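Local coordinates for cytoplasmic export protein 1 (Saccharomyces cerevisiae, PDB 3VWA) that binds tRNA and, as a component of the nuclear tRNA export machinery, may pass aminoacylated tRNAs from export receptors at the nuclear pore to translation, at residues F11-E16 against E75-D80. Residues are numbered along the deposited sequence; the frame is centred on the assembly and turned at random.
Sequences FPYTIE and ETFDSD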
ATOM      1  N   PHE A  11     -21.554 -21.756 -16.881  1.00 41.30           N
ATOM      2  CA  PHE A  11     -21.623 -20.832 -15.749  1.00 44.14           C
ATOM      3  C   PHE A  11     -20.737 -19.583 -15.966  1.00 43.53           C
ATOM      4  O   PHE A  11     -19.564 -19.681 -16.258  1.00 43.33           O
ATOM      5  CB  PHE A  11     -21.288 -21.548 -14.434  1.00 39.69           C
ATOM      6  CG  PHE A  11     -21.649 -20.758 -13.169  1.00 42.25           C
ATOM      7  CD1 PHE A  11     -20.690 -20.521 -12.181  1.00 41.73           C
ATOM      8  CD2 PHE A  11     -22.957 -20.300 -12.938  1.00 44.24           C
ATOM      9  CE1 PHE A  11     -21.011 -19.833 -11.016  1.00 40.17           C
ATOM     10  CE2 PHE A  11     -23.289 -19.599 -11.775  1.00 41.76           C
ATOM     11  CZ  PHE A  11     -22.299 -19.363 -10.817  1.00 40.63           C
ATOM     12  N   PRO A  12     -21.316 -18.394 -15.814  1.00 42.82           N
ATOM     13  CA  PRO A  12     -20.577 -17.144 -16.102  1.00 40.45           C
ATOM     14  C   PRO A  12     -19.395 -16.802 -15.139  1.00 42.33           C
ATOM     15  O   PRO A  12     -18.710 -15.814 -15.360  1.00 41.47           O
ATOM     16  CB  PRO A  12     -21.657 -16.059 -16.013  1.00 40.92           C
ATOM     17  CG  PRO A  12     -22.970 -16.760 -15.876  1.00 39.69           C
ATOM     18  CD  PRO A  12     -22.708 -18.165 -15.405  1.00 40.54           C
ATOM     19  N   TYR A  13     -19.147 -17.602 -14.106  1.00 34.61           N
ATOM     20  CA  TYR A  13     -18.141 -17.239 -13.133  1.00 36.45           C
ATOM     21  C   TYR A  13     -17.292 -18.433 -12.813  1.00 39.44           C
ATOM     22  O   TYR A  13     -17.757 -19.584 -12.912  1.00 47.11           O
ATOM     23  CB  TYR A  13     -18.818 -16.702 -11.862  1.00 35.06           C
ATOM     24  CG  TYR A  13     -19.828 -15.591 -12.164  1.00 35.81           C
ATOM     25  CD1 TYR A  13     -19.427 -14.275 -12.288  1.00 36.42           C
ATOM     26  CD2 TYR A  13     -21.178 -15.876 -12.348  1.00 35.70           C
ATOM     27  CE1 TYR A  13     -20.349 -13.262 -12.571  1.00 37.60           C
ATOM     28  CE2 TYR A  13     -22.097 -14.885 -12.619  1.00 35.18           C
ATOM     29  CZ  TYR A  13     -21.686 -13.582 -12.742  1.00 35.51           C
ATOM     30  OH  TYR A  13     -22.599 -12.591 -13.021  1.00 33.87           O
ATOM     31  N   THR A  14     -16.042 -18.195 -12.466  1.00 36.42           N
ATOM     32  CA  THR A  14     -15.273 -19.288 -11.879  1.00 42.41           C
ATOM     33  C   THR A  14     -15.323 -19.140 -10.359  1.00 38.00           C
ATOM     34  O   THR A  14     -15.423 -18.034  -9.850  1.00 36.51           O
ATOM     35  CB  THR A  14     -13.821 -19.256 -12.333  1.00 43.63           C
ATOM     36  OG1 THR A  14     -13.256 -18.017 -11.910  1.00 53.49           O
ATOM     37  CG2 THR A  14     -13.735 -19.373 -13.865  1.00 47.24           C
ATOM     38  N   ILE A  15     -15.240 -20.236  -9.638  1.00 35.94           N
ATOM     39  CA  ILE A  15     -15.357 -20.189  -8.190  1.00 37.03           C
ATOM     40  C   ILE A  15     -14.174 -20.905  -7.613  1.00 38.56           C
ATOM     41  O   ILE A  15     -13.832 -22.042  -8.016  1.00 31.88           O
ATOM     42  CB  ILE A  15     -16.649 -20.879  -7.681  1.00 37.63           C
ATOM     43  CG1 ILE A  15     -17.886 -20.271  -8.328  1.00 36.85           C
ATOM     44  CG2 ILE A  15     -16.769 -20.821  -6.148  1.00 31.11           C
ATOM     45  CD1 ILE A  15     -19.109 -21.162  -8.180  1.00 39.74           C
ATOM     46  N   GLU A  16     -13.536 -20.263  -6.652  1.00 38.04           N
ATOM     47  CA  GLU A  16     -12.434 -20.943  -5.989  1.00 44.81           C
ATOM     48  C   GLU A  16     -12.959 -22.092  -5.143  1.00 43.30           C
ATOM     49  O   GLU A  16     -14.149 -22.130  -4.780  1.00 37.67           O
ATOM     50  CB  GLU A  16     -11.598 -19.977  -5.177  1.00 55.55           C
ATOM     51  CG  GLU A  16     -10.677 -19.117  -6.026  1.00 57.14           C
ATOM     52  CD  GLU A  16      -9.433 -18.776  -5.255  1.00 61.81           C
ATOM     53  OE1 GLU A  16      -9.515 -17.829  -4.439  1.00 58.98           O
ATOM     54  OE2 GLU A  16      -8.408 -19.481  -5.440  1.00 60.20           O
ATOM     55  N   GLU A  75     -25.611 -11.045 -10.135  1.00 34.75           N
ATOM     56  CA  GLU A  75     -26.545 -12.002 -10.695  1.00 34.31           C
ATOM     57  C   GLU A  75     -26.970 -13.028  -9.647  1.00 33.96           C
ATOM     58  O   GLU A  75     -26.211 -13.283  -8.733  1.00 36.90           O
ATOM     59  CB  GLU A  75     -25.864 -12.726 -11.873  1.00 35.85           C
ATOM     60  CG  GLU A  75     -26.859 -13.220 -12.924  1.00 41.99           C
ATOM     61  CD  GLU A  75     -26.208 -13.958 -14.082  1.00 41.81           C
ATOM     62  OE1 GLU A  75     -26.972 -14.566 -14.848  1.00 45.43           O
ATOM     63  OE2 GLU A  75     -24.953 -13.953 -14.210  1.00 42.13           O
ATOM     64  N   THR A  76     -28.163 -13.623  -9.800  1.00 32.31           N
ATOM     65  CA  THR A  76     -28.629 -14.723  -8.952  1.00 33.67           C
ATOM     66  C   THR A  76     -28.993 -15.996  -9.750  1.00 39.07           C
ATOM     67  O   THR A  76     -29.334 -15.902 -10.962  1.00 37.69           O
ATOM     68  CB  THR A  76     -29.810 -14.315  -8.066  1.00 32.83           C
ATOM     69  OG1 THR A  76     -30.969 -14.067  -8.879  1.00 38.21           O
ATOM     70  CG2 THR A  76     -29.479 -13.081  -7.255  1.00 30.48           C
ATOM     71  N   PHE A  77     -28.900 -17.155  -9.065  1.00 39.18           N
ATOM     72  CA  PHE A  77     -29.243 -18.503  -9.602  1.00 41.32           C
ATOM     73  C   PHE A  77     -29.973 -19.309  -8.533  1.00 41.79           C
ATOM     74  O   PHE A  77     -29.472 -19.406  -7.421  1.00 38.38           O
ATOM     75  CB  PHE A  77     -27.977 -19.273  -9.950  1.00 39.27           C
ATOM     76  CG  PHE A  77     -27.074 -18.530 -10.865  1.00 43.05           C
ATOM     77  CD1 PHE A  77     -27.206 -18.656 -12.256  1.00 45.45           C
ATOM     78  CD2 PHE A  77     -26.128 -17.645 -10.348  1.00 42.92           C
ATOM     79  CE1 PHE A  77     -26.374 -17.921 -13.095  1.00 49.74           C
ATOM     80  CE2 PHE A  77     -25.309 -16.916 -11.178  1.00 41.93           C
ATOM     81  CZ  PHE A  77     -25.421 -17.060 -12.546  1.00 48.22           C
ATOM     82  N   ASP A  78     -31.136 -19.875  -8.854  1.00 39.24           N
ATOM     83  CA  ASP A  78     -31.915 -20.653  -7.863  1.00 40.03           C
ATOM     84  C   ASP A  78     -32.609 -21.906  -8.435  1.00 40.68           C
ATOM     85  O   ASP A  78     -33.377 -22.582  -7.734  1.00 39.11           O
ATOM     86  CB  ASP A  78     -32.938 -19.761  -7.129  1.00 38.58           C
ATOM     87  CG  ASP A  78     -33.849 -19.014  -8.075  1.00 43.93           C
ATOM     88  OD1 ASP A  78     -33.999 -19.469  -9.231  1.00 46.42           O
ATOM     89  OD2 ASP A  78     -34.387 -17.950  -7.684  1.00 44.57           O
ATOM     90  N   SER A  79     -32.354 -22.210  -9.703  1.00 40.06           N
ATOM     91  CA  SER A  79     -32.921 -23.413 -10.339  1.00 41.84           C
ATOM     92  C   SER A  79     -32.496 -24.714  -9.667  1.00 41.54           C
ATOM     93  O   SER A  79     -33.294 -25.611  -9.440  1.00 40.72           O
ATOM     94  CB  SER A  79     -32.511 -23.449 -11.798  1.00 37.60           C
ATOM     95  OG  SER A  79     -33.139 -22.346 -12.414  1.00 44.62           O
ATOM     96  N   ASP A  80     -31.220 -24.760  -9.339  1.00 42.62           N
ATOM     97  CA  ASP A  80     -30.537 -25.918  -8.816  1.00 44.76           C
ATOM     98  C   ASP A  80     -30.157 -25.587  -7.350  1.00 43.58           C
ATOM     99  O   ASP A  80     -29.414 -24.632  -7.098  1.00 41.11           O
ATOM    100  CB  ASP A  80     -29.312 -26.144  -9.704  1.00 42.81           C
ATOM    101  CG  ASP A  80     -28.452 -27.338  -9.292  1.00 47.52           C
ATOM    102  OD1 ASP A  80     -27.330 -27.440  -9.844  1.00 46.46           O
ATOM    103  OD2 ASP A  80     -28.870 -28.169  -8.466  1.00 47.46           O
TER
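In the kinase-like domain that precedes the HEAT repeats of this chain, strands 13-15 and 73-77 belong to one antiparallel sheet, consistent with the N-lobe sheet of a kinase-like fold. Y13, at the start of strand 13-15, and F11 and P12 just before it meet E75 and F77 of strand 73-77 through side chains. The centre of the contact is a T-shaped pair: F11, its CG anti to the backbone N, turns its edge to the face of F77, with ring centroids 4.8 Å apart and planes at 61°. The atom that makes the approach is F11 CE2, standing over the rim of the F77 ring, 3.4 Å from F77 CZ. F77 has its CG anti to the carbonyl carbon, and the same CZ, the tip of its ring, also meets the Y13 ring edge to edge, 4.0 Å from Y13 CE2, while P12 reaches it tip to tip through CD at 4.1 Å. An alanine in place of F77 would remove the ring on which F11, P12 and Y13 converge and would probably loosen the packing of segment 11-13 against strand 73-77. Beside this apolar cluster, Y13 OH donates a hydrogen bond to the anti lone pair of E75 OE2, 3.0 Å away. E75 CG is anti to the backbone N and the chain beyond it is extended, carrying the carboxylate to the hydroxyl; its plane lies at 64° to the tyrosine ring. Further out, strand 85-89 bridges the two segments: it pairs by backbone hydrogen bonds with E75 and F77, V87 touches both Y13 and F77, and the F85 ring meets that of F11. Within 11-13, Y13 CD2 lies above the rim of one face of F11, and P12 CB likewise above the Y13 ring.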